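PDB 4B0N: polyketide synthase III, which probably acts as an acyltransferase of the chalcone synthase family, building polyketides in the pathway to phlorotannin monomers in a brown alga. Local coordinates for residues R91-P96 with F243-A248; K131-V136 with P168-E173; V159-G164 with C220-S225; I189-C194 with L284-N289. All blocks are in the same frame, centred on the assembly; numbering follows the deposited sequence.

All four contacts are largely buried, but they lie at different depths and differ in chemistry. Contacts 1 and 3 meet on neighbouring strands of one mixed sheet, 245-255 and 215-223, and are rich in polar bonds, with an acid at the heart of each. Contact 2 is the least central, its centre about 17 Å from the centre of the chain; it packs two helices together, beside that sheet, through apolar side chains, some of them partly exposed. Contact 4 is equally apolar across its segments but reaches from strand 185-190, outermost in this chain, to a separate two-stranded sheet, next to the second subunit. Contacts 1, 3 and 4 all touch the arachidonic acid, which contact 2 does not reach.

Contact 1: residues R91-P96 with F243-A248; sequences RYFAVP and FADGCA. With ACD (arachidonic acid), chain D.
Arg91 reaches across Ala244 to the carbonyl of Phe243, its aliphatic part along the Ala244 methyl and its tip at the carbonyl. Its CB rests on the methyl of Ala244, Arg91 CB to Ala244 CB being 3.5 Å. CG lies between the backbone N and the carbonyl carbon (chi1 48°), and CG and CD both stay near that methyl as the chain runs extended to NE, which is hydrogen-bonded to Gln59. At the tip, Arg91 NH1 makes a bent, weak hydrogen bond to Phe243 O (2.6 Å, 122° at the hydrogen), with the carbonyl at the guanidinium edge. NH2 of Arg91 lies 3.5 Å from C20 of the arachidonic acid, and one guanidinium face is overlaid off-centre by Phe93 CZ. A methionine here would probably cost Phe243 O and Gln59 these N-H partners and leave the C18-C20 end of the fatty acid less closely lined. The backbones are joined by a hydrogen bond from Asp245 N to Tyr92 O, 3.0 Å. Two residues on, Ala94 N gives a weak hydrogen bond to Asp245 OD2, an oxygen held more firmly by Ser225. The Asp245 carboxylate stands nearly perpendicular to the Phe93 ring, OD1 at the ring edge 4.1 Å from CD1 of Phe93. Phe93 also lines the fatty-acid pocket, CZ lying 3.7 Å from C18 of the ligand. Strand 90-93, paired with 55-58, thus meets strand 245-255, which continues between strands 42-51 and 215-223 of the five-stranded sheet.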
# COMPACT_ATOMS: atom_id res chain seq x y z
N ARG A 91 -7.49 20.97 -16.82
CA ARG A 91 -7.36 19.96 -15.75
C ARG A 91 -7.95 20.47 -14.43
O ARG A 91 -8.12 21.67 -14.24
CB ARG A 91 -5.91 19.48 -15.59
CG ARG A 91 -4.86 20.57 -15.51
CD ARG A 91 -3.48 20.05 -15.88
NE ARG A 91 -2.55 21.16 -16.05
CZ ARG A 91 -1.60 21.50 -15.18
NH1 ARG A 91 -1.42 20.80 -14.07
NH2 ARG A 91 -0.81 22.54 -15.44
N TYR A 92 -8.26 19.54 -13.54
CA TYR A 92 -9.00 19.84 -12.31
C TYR A 92 -8.10 19.89 -11.07
O TYR A 92 -7.21 19.05 -10.91
CB TYR A 92 -10.13 18.83 -12.10
CG TYR A 92 -11.17 18.83 -13.19
CD1 TYR A 92 -10.91 18.29 -14.45
CD2 TYR A 92 -12.44 19.37 -12.96
CE1 TYR A 92 -11.86 18.29 -15.44
CE2 TYR A 92 -13.41 19.37 -13.96
CZ TYR A 92 -13.11 18.82 -15.19
OH TYR A 92 -14.06 18.82 -16.19
N PHE A 93 -8.34 20.87 -10.21
CA PHE A 93 -7.58 21.04 -8.97
C PHE A 93 -8.49 21.19 -7.75
O PHE A 93 -9.59 21.75 -7.84
CB PHE A 93 -6.64 22.24 -9.07
CG PHE A 93 -5.71 22.21 -10.25
CD1 PHE A 93 -4.85 21.14 -10.46
CD2 PHE A 93 -5.69 23.27 -11.15
CE1 PHE A 93 -4.00 21.11 -11.55
CE2 PHE A 93 -4.83 23.25 -12.24
CZ PHE A 93 -3.99 22.17 -12.44
N ALA A 94 -8.02 20.70 -6.61
CA ALA A 94 -8.76 20.79 -5.34
C ALA A 94 -8.53 22.12 -4.63
O ALA A 94 -9.29 22.49 -3.72
CB ALA A 94 -8.38 19.63 -4.43
N VAL A 95 -7.50 22.84 -5.05
CA VAL A 95 -7.12 24.11 -4.42
C VAL A 95 -7.42 25.27 -5.36
O VAL A 95 -7.17 25.17 -6.57
CB VAL A 95 -5.63 24.13 -4.01
CG1 VAL A 95 -5.47 24.86 -2.69
CG2 VAL A 95 -5.08 22.72 -3.86
N PRO A 96 -7.95 26.39 -4.83
CA PRO A 96 -8.27 27.55 -5.66
C PRO A 96 -7.06 28.37 -6.13
O PRO A 96 -7.23 29.27 -6.95
CB PRO A 96 -9.17 28.40 -4.76
CG PRO A 96 -8.78 28.02 -3.37
CD PRO A 96 -8.44 26.56 -3.44
N PHE A 243 0.62 17.09 -14.59
CA PHE A 243 -0.07 16.42 -13.49
C PHE A 243 -1.30 17.19 -13.00
O PHE A 243 -1.30 18.42 -12.97
CB PHE A 243 0.88 16.15 -12.32
CG PHE A 243 1.95 15.13 -12.62
CD1 PHE A 243 1.75 14.12 -13.57
CD2 PHE A 243 3.16 15.16 -11.94
CE1 PHE A 243 2.73 13.19 -13.84
CE2 PHE A 243 4.15 14.22 -12.20
CZ PHE A 243 3.93 13.24 -13.15
N ALA A 244 -2.33 16.44 -12.60
CA ALA A 244 -3.62 17.00 -12.18
C ALA A 244 -4.30 16.16 -11.09
O ALA A 244 -3.74 15.17 -10.62
CB ALA A 244 -4.54 17.15 -13.38
N ASP A 245 -5.50 16.58 -10.69
CA ASP A 245 -6.26 15.89 -9.64
C ASP A 245 -7.45 15.12 -10.20
O ASP A 245 -8.12 15.59 -11.13
CB ASP A 245 -6.76 16.90 -8.60
CG ASP A 245 -5.63 17.59 -7.85
OD1 ASP A 245 -4.48 17.60 -8.34
OD2 ASP A 245 -5.91 18.12 -6.76
N GLY A 246 -7.71 13.94 -9.64
CA GLY A 246 -8.82 13.09 -10.08
C GLY A 246 -9.09 11.88 -9.20
O GLY A 246 -8.25 11.47 -8.40
N CYS A 247 -10.28 11.30 -9.36
CA CYS A 247 -10.68 10.11 -8.63
C CYS A 247 -11.59 9.20 -9.46
O CYS A 247 -12.46 9.66 -10.19
CB CYS A 247 -11.36 10.48 -7.31
SG CYS A 247 -12.01 9.08 -6.37
N ALA A 248 -11.37 7.89 -9.32
CA ALA A 248 -12.18 6.89 -9.99
C ALA A 248 -12.31 5.65 -9.13
O ALA A 248 -11.36 5.24 -8.46
CB ALA A 248 -11.57 6.53 -11.34
C1 ACD D . 4.59 9.24 -13.14
C2 ACD D . 4.51 8.77 -11.70
C3 ACD D . 3.66 9.73 -10.88
C4 ACD D . 4.18 9.86 -9.46
C5 ACD D . 3.62 11.10 -8.81
C6 ACD D . 3.96 11.42 -7.56
C7 ACD D . 3.38 12.66 -6.93
C8 ACD D . 4.16 13.89 -7.29
C9 ACD D . 3.55 15.08 -7.29
C10 ACD D . 4.30 16.34 -7.64
C11 ACD D . 3.72 16.97 -8.88
C12 ACD D . 3.42 18.26 -8.90
C13 ACD D . 2.84 18.88 -10.15
C14 ACD D . 1.62 19.70 -9.82
C15 ACD D . 0.87 20.17 -10.81
C16 ACD D . -0.36 21.00 -10.52
C17 ACD D . 0.02 22.48 -10.51
C18 ACD D . -0.49 23.23 -11.73
C19 ACD D . 0.57 24.21 -12.21
C20 ACD D . 0.01 25.15 -13.26
O1 ACD D . 4.39 8.42 -14.06

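Contact 2: residues K131-V136 with P168-E173; sequences KAVPLV and PGLDCE
Leu170 and Val133 meet because both first torsions turn a branch toward the facing helix: Leu170 CG stands anti to its carbonyl carbon (chi1 -64°), as does CG2 of Val133, whose CG1 is anti to the backbone N (chi1 168°). The isobutyl group of Leu170 then packs against segment 131-136 of helix 121-146 with its two methyls divided. Leu170 CD2 lies 3.8 Å from Val133 CG2 and equally far from Ala132 CB. The other methyl, Leu170 CD1, is 4.1 Å from Val136 CG2 and also reaches Ala132 CB, so that three residues on one side of the helix contact the leucine tip. An alanine at Leu170 would probably open a gap between the two helices, with Ala132, Val133 and Val136 losing their common partner. One turn further on, the aliphatic part of Glu173 lies obliquely across Val133, its CG 3.7 Å from Val133 CG2, and its carboxylate forms a long, weak ion pair with Lys129. No hydrogen bond crosses between the segments. Val221 of strand 215-223 touches both Leu170 and Val136. Helix 170-177 is the connection between the parallel, adjacent strands 154-161 and 185-190, a beta-alpha-beta crossover; with helix 121-146 beside it, it forms a helical layer over the five-stranded sheet, consistent with the layered thiolase fold of this family.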
# COMPACT_ATOMS: atom_id res chain seq x y z
N LYS A 131 -9.59 17.42 1.27
CA LYS A 131 -10.23 17.51 -0.04
C LYS A 131 -10.58 16.15 -0.64
O LYS A 131 -11.53 16.05 -1.43
CB LYS A 131 -9.36 18.31 -1.01
CG LYS A 131 -9.17 19.78 -0.64
CD LYS A 131 -10.36 20.63 -1.06
CE LYS A 131 -10.16 22.09 -0.69
NZ LYS A 131 -11.23 22.95 -1.24
N ALA A 132 -9.83 15.11 -0.28
CA ALA A 132 -10.07 13.76 -0.79
C ALA A 132 -11.32 13.12 -0.19
O ALA A 132 -12.12 12.53 -0.92
CB ALA A 132 -8.85 12.87 -0.58
N VAL A 133 -11.49 13.24 1.13
CA VAL A 133 -12.63 12.64 1.85
C VAL A 133 -13.98 12.89 1.15
O VAL A 133 -14.71 11.93 0.91
CB VAL A 133 -12.66 13.06 3.34
CG1 VAL A 133 -13.99 12.69 3.99
CG2 VAL A 133 -11.52 12.42 4.11
N PRO A 134 -14.31 14.16 0.82
CA PRO A 134 -15.55 14.39 0.08
C PRO A 134 -15.53 13.78 -1.33
O PRO A 134 -16.51 13.17 -1.75
CB PRO A 134 -15.62 15.92 -0.02
CG PRO A 134 -14.74 16.42 1.08
CD PRO A 134 -13.63 15.43 1.16
N LEU A 135 -14.41 13.95 -2.03
CA LEU A 135 -14.26 13.44 -3.39
C LEU A 135 -14.43 11.93 -3.46
O LEU A 135 -15.24 11.44 -4.25
CB LEU A 135 -12.91 13.86 -3.98
CG LEU A 135 -12.58 13.49 -5.43
CD1 LEU A 135 -13.64 14.00 -6.39
CD2 LEU A 135 -11.20 14.00 -5.81
N VAL A 136 -13.68 11.20 -2.64
CA VAL A 136 -13.75 9.74 -2.60
C VAL A 136 -15.15 9.27 -2.20
O VAL A 136 -15.65 8.28 -2.75
CB VAL A 136 -12.70 9.13 -1.64
CG1 VAL A 136 -12.67 7.62 -1.79
CG2 VAL A 136 -11.32 9.69 -1.93
N PRO A 168 -5.09 7.83 10.42
CA PRO A 168 -6.22 7.01 10.02
C PRO A 168 -6.56 7.39 8.58
O PRO A 168 -6.98 8.51 8.31
CB PRO A 168 -7.34 7.44 10.99
CG PRO A 168 -6.64 8.11 12.13
CD PRO A 168 -5.42 8.75 11.52
N GLY A 169 -6.34 6.46 7.65
CA GLY A 169 -6.43 6.74 6.22
C GLY A 169 -7.83 6.98 5.69
O GLY A 169 -8.80 6.99 6.46
N LEU A 170 -7.94 7.15 4.37
CA LEU A 170 -9.23 7.39 3.71
C LEU A 170 -10.19 6.22 3.82
O LEU A 170 -11.41 6.40 3.83
CB LEU A 170 -9.02 7.74 2.23
CG LEU A 170 -8.27 9.02 1.87
CD1 LEU A 170 -7.96 9.02 0.39
CD2 LEU A 170 -9.06 10.27 2.25
N ASP A 171 -9.63 5.01 3.90
CA ASP A 171 -10.40 3.80 4.15
C ASP A 171 -11.25 3.94 5.41
O ASP A 171 -12.44 3.61 5.40
CB ASP A 171 -9.48 2.57 4.24
CG ASP A 171 -8.32 2.77 5.23
OD1 ASP A 171 -8.07 3.91 5.65
OD2 ASP A 171 -7.67 1.76 5.57
N CYS A 172 -10.65 4.45 6.48
CA CYS A 172 -11.34 4.70 7.74
C CYS A 172 -12.42 5.76 7.60
O CYS A 172 -13.42 5.75 8.34
CB CYS A 172 -10.35 5.12 8.82
SG CYS A 172 -9.34 3.78 9.48
N GLU A 173 -12.22 6.69 6.68
CA GLU A 173 -13.17 7.78 6.45
C GLU A 173 -14.38 7.30 5.65
O GLU A 173 -15.51 7.72 5.91
CB GLU A 173 -12.49 8.96 5.75
CG GLU A 173 -11.32 9.56 6.52
CD GLU A 173 -11.72 10.25 7.82
OE1 GLU A 173 -12.84 10.79 7.91
OE2 GLU A 173 -10.90 10.25 8.77

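Contact 3: residues V159-G164 with C220-S225; sequences VVSSTG and CVELSS. With ACD (arachidonic acid), chain D.
Glu222 turns its carboxylate back over the end of strand 159-161, and the densest part of the contact gathers round its OE2. Ser162 N gives a hydrogen bond to the syn lone pair of OE2 (157° at the hydrogen). Thr163 OG1 donates to Glu222 OE2 from the anti side, at 3.0 Å and tilted out of the carboxylate plane, while Thr163 N adds a weak bond. Ser161 OG lies 3.0 Å from Glu222 OE2 and 2.9 Å from Val221 O, with one proton for the two acceptors. Thr163 OG1, set between its backbone N and carbonyl carbon (chi1 54°), also accepts from Leu223 N, 2.9 Å away and nearly straight (167°). Behind this cluster the parallel strands join through a hydrogen bond from Val221 N to Val160 O, 3.0 Å. The side-chain packing there is looser: Val159 CG1 is 4.2 Å from Val221 CG1 on one face of the sheet, and on the other Cys220 SG stands 3.9 Å from Val160 CB. Ser162 OG, itself hydrogen-bonded to Gly193 N, also bonds a water that reaches Glu222 OE1 weakly; that oxygen has Ser367 OG as another partner. Thr163 CG2 and Ser224 O face the arachidonic acid. A buried carboxylate taking several protein donors is consistent with a fixed acceptor that holds the 161-163 backbone in place, and with it Thr163, which contributes to the pocket wall.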
# COMPACT_ATOMS: atom_id res chain seq x y z
N VAL A 159 -7.97 1.29 -1.20
CA VAL A 159 -7.66 2.67 -1.57
C VAL A 159 -6.25 2.73 -2.16
O VAL A 159 -5.33 2.09 -1.65
CB VAL A 159 -7.79 3.64 -0.37
CG1 VAL A 159 -7.37 5.05 -0.75
CG2 VAL A 159 -9.22 3.64 0.17
N VAL A 160 -6.11 3.50 -3.24
CA VAL A 160 -4.84 3.63 -3.95
C VAL A 160 -4.47 5.10 -4.10
O VAL A 160 -5.27 5.90 -4.60
CB VAL A 160 -4.93 2.96 -5.34
CG1 VAL A 160 -3.74 3.35 -6.21
CG2 VAL A 160 -5.02 1.45 -5.21
N SER A 161 -3.26 5.46 -3.67
CA SER A 161 -2.74 6.82 -3.83
C SER A 161 -1.23 6.89 -3.68
O SER A 161 -0.65 6.21 -2.84
CB SER A 161 -3.41 7.78 -2.85
OG SER A 161 -3.18 9.13 -3.23
N SER A 162 -0.61 7.73 -4.51
CA SER A 162 0.81 8.06 -4.39
C SER A 162 0.98 9.53 -3.98
O SER A 162 2.10 10.03 -3.83
CB SER A 162 1.53 7.80 -5.72
OG SER A 162 1.53 6.42 -6.05
N THR A 163 -0.15 10.22 -3.81
CA THR A 163 -0.14 11.64 -3.44
C THR A 163 -0.69 11.91 -2.04
O THR A 163 -0.78 13.06 -1.60
CB THR A 163 -0.91 12.50 -4.47
OG1 THR A 163 -2.24 11.97 -4.64
CG2 THR A 163 -0.19 12.51 -5.81
N GLY A 164 -1.06 10.84 -1.34
CA GLY A 164 -1.62 10.95 0.01
C GLY A 164 -1.29 9.79 0.92
O GLY A 164 -1.41 8.63 0.54
N CYS A 220 -9.20 4.63 -6.74
CA CYS A 220 -8.00 5.42 -7.00
C CYS A 220 -8.29 6.90 -6.77
O CYS A 220 -9.22 7.46 -7.36
CB CYS A 220 -7.49 5.19 -8.41
SG CYS A 220 -6.84 3.52 -8.64
N VAL A 221 -7.50 7.51 -5.91
CA VAL A 221 -7.63 8.92 -5.61
C VAL A 221 -6.26 9.56 -5.73
O VAL A 221 -5.26 8.99 -5.30
CB VAL A 221 -8.24 9.17 -4.21
CG1 VAL A 221 -7.38 8.56 -3.12
CG2 VAL A 221 -8.47 10.65 -3.97
N GLU A 222 -6.23 10.75 -6.31
CA GLU A 222 -4.98 11.45 -6.52
C GLU A 222 -5.17 12.96 -6.50
O GLU A 222 -6.10 13.48 -7.12
CB GLU A 222 -4.35 11.02 -7.83
CG GLU A 222 -2.88 10.69 -7.70
CD GLU A 222 -2.62 9.33 -7.06
OE1 GLU A 222 -3.07 8.31 -7.62
OE2 GLU A 222 -1.95 9.29 -6.01
N LEU A 223 -4.30 13.64 -5.76
CA LEU A 223 -4.30 15.10 -5.68
C LEU A 223 -2.88 15.63 -5.79
O LEU A 223 -2.22 15.89 -4.78
CB LEU A 223 -4.93 15.58 -4.37
CG LEU A 223 -6.44 15.68 -4.20
CD1 LEU A 223 -7.09 14.32 -3.98
CD2 LEU A 223 -6.73 16.59 -3.03
N SER A 224 -2.39 15.77 -7.02
CA SER A 224 -1.07 16.35 -7.26
C SER A 224 -1.04 17.88 -7.13
O SER A 224 0.03 18.49 -7.16
CB SER A 224 -0.50 15.89 -8.61
OG SER A 224 -1.44 16.01 -9.66
N SER A 225 -2.21 18.49 -6.94
CA SER A 225 -2.30 19.95 -6.77
C SER A 225 -1.94 20.41 -5.36
O SER A 225 -1.98 21.61 -5.06
CB SER A 225 -3.70 20.46 -7.15
OG SER A 225 -4.65 20.16 -6.14
C1 ACD D . 4.59 9.24 -13.14
C2 ACD D . 4.51 8.77 -11.70
C3 ACD D . 3.66 9.73 -10.88
C4 ACD D . 4.18 9.86 -9.46
C5 ACD D . 3.62 11.10 -8.81
C6 ACD D . 3.96 11.42 -7.56
C7 ACD D . 3.38 12.66 -6.93
C8 ACD D . 4.16 13.89 -7.29
C9 ACD D . 3.55 15.08 -7.29
C10 ACD D . 4.30 16.34 -7.64
C11 ACD D . 3.72 16.97 -8.88
C12 ACD D . 3.42 18.26 -8.90
C13 ACD D . 2.84 18.88 -10.15
C14 ACD D . 1.62 19.70 -9.82
C15 ACD D . 0.87 20.17 -10.81
C16 ACD D . -0.36 21.00 -10.52
C17 ACD D . 0.02 22.48 -10.51
C18 ACD D . -0.49 23.23 -11.73
C19 ACD D . 0.57 24.21 -12.21
C20 ACD D . 0.01 25.15 -13.26
O1 ACD D . 4.39 8.42 -14.06
O HOH W 1 -0.85 5.83 -6.97

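Contact 4: residues I189-C194 with L284-N289; sequences IGFMGC and LAIKPN. With ACD (arachidonic acid), chain D.
Phe191, leaving the end of strand 189-190, carries most of the contact with 284-289. Its CE2 is 3.6 Å from Leu284 CB; the two side chains lie alongside with opposite senses, and Leu284 CD1 sits over the middle of the ring, 4.3 Å from the centroid of Phe191 and 7° off the normal, a CH-pi contact. At the ring edge lies Ala285 O, while Ile286 CG1 approaches obliquely, 3.7 Å from Phe191 CZ. Gly193 follows, its N 4.1 Å from Leu284 CD1. At Cys194 the segment reaches the arachidonic acid, with Cys194 SG 3.1 Å from ligand O1. Leu284 CD2 faces the same ligand, 3.4 Å from its C4. Cys194 also touches His331 and Asn364, consistent with the Cys-His-Asn catalytic triad of chalcone synthases. Strand 185-190 is an outer strand of the five-stranded sheet in this chain, parallel to 154-161, and Gly190 hydrogen-bonds through its backbone to the second subunit. Strand 282-287 pairs antiparallel with 290-295, whose Ile291 touches both Phe191 and Ile286, while Leu166 of the second subunit packs on Phe191.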
# COMPACT_ATOMS: atom_id res chain seq x y z
N ILE A 189 -2.85 0.77 -0.82
CA ILE A 189 -1.75 0.64 -1.78
C ILE A 189 -1.16 2.03 -2.05
O ILE A 189 -1.81 2.87 -2.67
CB ILE A 189 -2.21 -0.01 -3.11
CG1 ILE A 189 -2.77 -1.41 -2.86
CG2 ILE A 189 -1.06 -0.06 -4.11
CD1 ILE A 189 -3.39 -2.05 -4.09
N GLY A 190 0.06 2.24 -1.58
CA GLY A 190 0.70 3.55 -1.66
C GLY A 190 1.99 3.60 -2.45
O GLY A 190 2.75 2.63 -2.48
N PHE A 191 2.22 4.75 -3.09
CA PHE A 191 3.49 5.07 -3.76
C PHE A 191 3.87 4.08 -4.87
O PHE A 191 5.06 3.80 -5.08
CB PHE A 191 4.61 5.20 -2.71
CG PHE A 191 5.45 6.44 -2.85
CD1 PHE A 191 4.86 7.71 -2.89
CD2 PHE A 191 6.84 6.35 -2.90
CE1 PHE A 191 5.64 8.85 -3.01
CE2 PHE A 191 7.62 7.49 -3.02
CZ PHE A 191 7.02 8.74 -3.07
N MET A 192 2.87 3.56 -5.57
CA MET A 192 3.10 2.66 -6.71
C MET A 192 2.89 3.36 -8.05
O MET A 192 2.72 2.71 -9.09
CB MET A 192 2.24 1.40 -6.61
CG MET A 192 2.65 0.45 -5.49
SD MET A 192 2.16 -1.27 -5.77
CE MET A 192 3.44 -1.81 -6.90
N GLY A 193 2.91 4.69 -8.03
CA GLY A 193 2.91 5.51 -9.24
C GLY A 193 1.63 5.55 -10.05
O GLY A 193 0.53 5.46 -9.51
N CYS A 194 1.80 5.68 -11.36
CA CYS A 194 0.70 5.90 -12.30
C CYS A 194 -0.01 4.63 -12.75
O CYS A 194 -0.99 4.69 -13.50
CB CYS A 194 1.22 6.64 -13.54
SG CYS A 194 1.37 8.43 -13.35
N LEU A 284 10.44 8.34 -7.57
CA LEU A 284 9.55 9.09 -6.69
C LEU A 284 10.20 9.33 -5.34
O LEU A 284 10.89 8.47 -4.81
CB LEU A 284 8.23 8.34 -6.47
CG LEU A 284 7.55 7.61 -7.64
CD1 LEU A 284 6.29 6.91 -7.16
CD2 LEU A 284 7.25 8.56 -8.79
N ALA A 285 9.97 10.52 -4.78
CA ALA A 285 10.53 10.87 -3.48
C ALA A 285 9.53 11.61 -2.61
O ALA A 285 8.59 12.23 -3.12
CB ALA A 285 11.80 11.69 -3.66
N ILE A 286 9.73 11.53 -1.30
CA ILE A 286 9.03 12.40 -0.37
C ILE A 286 10.04 13.35 0.25
O ILE A 286 10.80 12.97 1.13
CB ILE A 286 8.30 11.61 0.75
CG1 ILE A 286 7.47 10.47 0.16
CG2 ILE A 286 7.43 12.56 1.56
CD1 ILE A 286 6.93 9.51 1.20
N LYS A 287 10.05 14.59 -0.25
CA LYS A 287 10.92 15.64 0.26
C LYS A 287 10.17 16.49 1.30
O LYS A 287 8.94 16.41 1.37
CB LYS A 287 11.43 16.50 -0.89
CG LYS A 287 12.47 15.82 -1.77
CD LYS A 287 12.77 16.62 -3.02
CE LYS A 287 13.82 15.92 -3.87
NZ LYS A 287 14.03 16.59 -5.19
N PRO A 288 10.90 17.29 2.10
CA PRO A 288 10.25 18.17 3.08
C PRO A 288 9.21 19.14 2.49
O PRO A 288 8.25 19.49 3.18
CB PRO A 288 11.43 18.96 3.67
CG PRO A 288 12.58 18.02 3.56
CD PRO A 288 12.36 17.29 2.26
N ASN A 289 9.40 19.57 1.25
CA ASN A 289 8.47 20.49 0.60
C ASN A 289 7.39 19.80 -0.24
O ASN A 289 6.77 20.41 -1.11
CB ASN A 289 9.22 21.54 -0.22
CG ASN A 289 8.38 22.78 -0.49
OD1 ASN A 289 7.55 23.18 0.32
ND2 ASN A 289 8.62 23.40 -1.64
C1 ACD D . 4.59 9.24 -13.14
C2 ACD D . 4.51 8.77 -11.70
C3 ACD D . 3.66 9.73 -10.88
C4 ACD D . 4.18 9.86 -9.46
C5 ACD D . 3.62 11.10 -8.81
C6 ACD D . 3.96 11.42 -7.56
C7 ACD D . 3.38 12.66 -6.93
C8 ACD D . 4.16 13.89 -7.29
C9 ACD D . 3.55 15.08 -7.29
C10 ACD D . 4.30 16.34 -7.64
C11 ACD D . 3.72 16.97 -8.88
C12 ACD D . 3.42 18.26 -8.90
C13 ACD D . 2.84 18.88 -10.15
C14 ACD D . 1.62 19.70 -9.82
C15 ACD D . 0.87 20.17 -10.81
C16 ACD D . -0.36 21.00 -10.52
C17 ACD D . 0.02 22.48 -10.51
C18 ACD D . -0.49 23.23 -11.73
C19 ACD D . 0.57 24.21 -12.21
C20 ACD D . 0.01 25.15 -13.26
O1 ACD D . 4.39 8.42 -14.06